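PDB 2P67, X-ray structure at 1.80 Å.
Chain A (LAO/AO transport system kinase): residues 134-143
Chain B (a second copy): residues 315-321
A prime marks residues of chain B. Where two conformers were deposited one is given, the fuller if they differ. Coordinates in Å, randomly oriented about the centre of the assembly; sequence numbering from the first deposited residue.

Chain A 134-143: SQRARELMLL
Chain B, residues 315-321: SPRTGLR

This is a small polar contact between two copies of the protein, centred on a bidentate salt bridge between Glu139 and Arg317′ across two well-separated helices. Residues 134-143 form continuous helix, with phi/psi near -60/-45. In the second copy Ser315′ (-74/158) precedes a helix that starts at Pro316′. The Ser315′ side chain (chi1 p) caps that helix, with Ser315′ OG accepting from Thr318′ N at 3.2 Å. The helix axes come no closer than 11.9 Å, and their N-to-C directions differ by 138°, nearer antiparallel than parallel. Gln135 and Arg317′ set the register, with their CA atoms 8.0 Å apart. Long side chains therefore span the gap, and the stretches bury only 225 Å² in total.

Arg317′ (chi t, t, m, then -151°) contributes the largest share of this area. Its NH2 donates to Glu139 OE1 at 2.9 Å, and its NE donates to Glu139 OE2 at 2.9 Å. Both bonds are nearly straight, at 167° and 168°. Glu139 OE1 lies at the edge of the guanidinium, near its plane. Glu139 is m, t, with chi3 -20°. Gln135 (t, t, -30°) helps hold it: Gln135 NE2 donates to Glu139 OE2 at 2.9 Å, one helical turn away. Water 1 donates to Glu139 OE2 at 3.1 Å and accepts from Arg317′ N at 3.0 Å, linking the carboxylate to the opposing backbone.

Arg136 (t, p, p, 73°) points away at CB, but its end curls back. Its NH2 lies 4.3 Å from Arg317′ NH2, a close approach of like charges. Glu139 lies near both: Arg136 NE is 3.7 Å from Glu139 OE1, a long salt bridge.

The one apolar pair is Leu142 (m, t), whose CD1 is 4.4 Å from Pro316′ CD. Leu320′ (t, p) only packs near the Gln135 amide, with Leu320′ CD2 4.2 Å from Gln135 OE1.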

# COMPACT_ATOMS: atom_id res chain seq x y z
N SER A 134 -1.07 -4.04 18.47
CA SER A 134 -2.13 -4.33 17.52
C SER A 134 -2.88 -5.61 17.89
O SER A 134 -4.11 -5.60 17.95
CB SER A 134 -1.58 -4.42 16.10
OG SER A 134 -2.59 -4.12 15.16
N GLN A 135 -2.16 -6.70 18.15
CA GLN A 135 -2.80 -7.93 18.64
C GLN A 135 -3.50 -7.67 19.97
O GLN A 135 -4.62 -8.12 20.19
CB GLN A 135 -1.80 -9.11 18.77
CG GLN A 135 -2.42 -10.33 19.41
CD GLN A 135 -1.53 -11.57 19.42
OE1 GLN A 135 -0.69 -11.76 18.54
NE2 GLN A 135 -1.74 -12.43 20.43
N ARG A 136 -2.85 -6.91 20.86
CA ARG A 136 -3.41 -6.59 22.17
C ARG A 136 -4.73 -5.81 22.09
O ARG A 136 -5.70 -6.16 22.77
CB ARG A 136 -2.36 -5.84 23.01
CG ARG A 136 -2.76 -5.60 24.48
CD ARG A 136 -3.27 -6.87 25.22
NE ARG A 136 -2.51 -8.08 24.94
CZ ARG A 136 -1.28 -8.34 25.40
NH1 ARG A 136 -0.65 -7.47 26.19
NH2 ARG A 136 -0.67 -9.49 25.07
N ALA A 137 -4.75 -4.77 21.25
CA ALA A 137 -5.97 -3.98 21.04
C ALA A 137 -7.11 -4.88 20.58
O ALA A 137 -8.22 -4.78 21.10
CB ALA A 137 -5.72 -2.85 20.01
N ARG A 138 -6.83 -5.76 19.61
CA ARG A 138 -7.83 -6.68 19.09
C ARG A 138 -8.39 -7.61 20.17
O ARG A 138 -9.61 -7.82 20.25
CB ARG A 138 -7.28 -7.50 17.93
CG ARG A 138 -7.11 -6.72 16.64
CD ARG A 138 -6.59 -7.62 15.54
NE ARG A 138 -5.94 -6.83 14.50
CZ ARG A 138 -6.45 -6.53 13.30
NH1 ARG A 138 -7.65 -6.99 12.94
NH2 ARG A 138 -5.72 -5.78 12.46
N GLU A 139 -7.51 -8.18 20.99
CA GLU A 139 -7.96 -9.07 22.05
C GLU A 139 -8.82 -8.33 23.10
O GLU A 139 -9.86 -8.85 23.55
CB GLU A 139 -6.76 -9.81 22.68
CG GLU A 139 -6.09 -10.72 21.66
CD GLU A 139 -4.81 -11.36 22.16
OE1 GLU A 139 -4.20 -10.84 23.13
OE2 GLU A 139 -4.44 -12.39 21.56
N LEU A 140 -8.42 -7.12 23.48
CA LEU A 140 -9.20 -6.35 24.43
C LEU A 140 -10.57 -6.00 23.84
O LEU A 140 -11.56 -6.02 24.55
CB LEU A 140 -8.45 -5.09 24.83
CG LEU A 140 -7.08 -5.27 25.52
CD1 LEU A 140 -6.59 -3.89 25.94
CD2 LEU A 140 -7.15 -6.18 26.74
N MET A 141 -10.61 -5.69 22.54
CA MET A 141 -11.86 -5.44 21.81
C MET A 141 -12.79 -6.66 21.88
O MET A 141 -13.98 -6.52 22.16
CB MET A 141 -11.59 -5.07 20.34
CG MET A 141 -10.97 -3.68 20.14
SD MET A 141 -10.48 -3.38 18.40
CE MET A 141 -12.10 -2.92 17.71
N LEU A 142 -12.23 -7.85 21.66
CA LEU A 142 -13.00 -9.11 21.80
C LEU A 142 -13.61 -9.26 23.20
O LEU A 142 -14.79 -9.62 23.32
CB LEU A 142 -12.13 -10.32 21.47
CG LEU A 142 -11.68 -10.54 20.03
CD1 LEU A 142 -10.88 -11.82 19.96
CD2 LEU A 142 -12.88 -10.58 19.04
N LEU A 143 -12.83 -8.95 24.24
CA LEU A 143 -13.34 -9.01 25.62
C LEU A 143 -14.53 -8.06 25.79
O LEU A 143 -15.56 -8.44 26.37
CB LEU A 143 -12.24 -8.72 26.66
CG LEU A 143 -11.18 -9.83 26.77
CD1 LEU A 143 -9.96 -9.35 27.56
CD2 LEU A 143 -11.76 -11.10 27.38
N SER B 315 -9.56 -18.68 18.83
CA SER B 315 -9.23 -17.26 18.72
C SER B 315 -8.15 -17.07 17.66
O SER B 315 -7.41 -18.00 17.35
CB SER B 315 -8.70 -16.71 20.06
OG SER B 315 -7.51 -17.38 20.41
N PRO B 316 -8.05 -15.85 17.10
CA PRO B 316 -6.91 -15.51 16.24
C PRO B 316 -5.54 -15.83 16.88
O PRO B 316 -4.68 -16.40 16.20
CB PRO B 316 -7.11 -14.02 16.01
CG PRO B 316 -8.62 -13.85 16.06
CD PRO B 316 -9.03 -14.75 17.19
N ARG B 317 -5.37 -15.53 18.16
CA ARG B 317 -4.14 -15.86 18.89
C ARG B 317 -3.76 -17.33 18.72
O ARG B 317 -2.64 -17.66 18.34
CB ARG B 317 -4.29 -15.54 20.39
CG ARG B 317 -3.11 -16.00 21.22
CD ARG B 317 -3.44 -15.97 22.71
NE ARG B 317 -3.43 -14.59 23.19
CZ ARG B 317 -3.12 -14.25 24.43
NH1 ARG B 317 -2.78 -15.19 25.31
NH2 ARG B 317 -3.15 -12.98 24.78
N THR B 318 -4.72 -18.21 19.01
CA THR B 318 -4.50 -19.65 18.92
C THR B 318 -4.28 -20.07 17.48
O THR B 318 -3.40 -20.87 17.20
CB THR B 318 -5.65 -20.46 19.57
OG1 THR B 318 -5.62 -20.22 20.97
CG2 THR B 318 -5.46 -21.96 19.36
N GLY B 319 -5.07 -19.49 16.57
CA GLY B 319 -4.86 -19.73 15.14
C GLY B 319 -3.40 -19.47 14.75
O GLY B 319 -2.75 -20.31 14.10
N LEU B 320 -2.89 -18.32 15.17
CA LEU B 320 -1.53 -17.92 14.85
C LEU B 320 -0.50 -18.86 15.46
O LEU B 320 0.41 -19.33 14.78
CB LEU B 320 -1.27 -16.47 15.28
CG LEU B 320 0.12 -15.90 14.95
CD1 LEU B 320 0.31 -15.78 13.44
CD2 LEU B 320 0.30 -14.55 15.62
N ARG B 321 -0.64 -19.13 16.76
CA ARG B 321 0.29 -20.03 17.47
C ARG B 321 0.43 -21.38 16.79
O ARG B 321 1.53 -21.87 16.57
CB ARG B 321 -0.13 -20.20 18.93
CG ARG B 321 0.86 -21.03 19.77
CD ARG B 321 0.36 -21.21 21.19
NE ARG B 321 -0.89 -21.98 21.26
CZ ARG B 321 -2.09 -21.47 21.54
NH1 ARG B 321 -2.24 -20.17 21.80
NH2 ARG B 321 -3.14 -22.27 21.58
O HOH W 1 -6.77 -13.48 19.76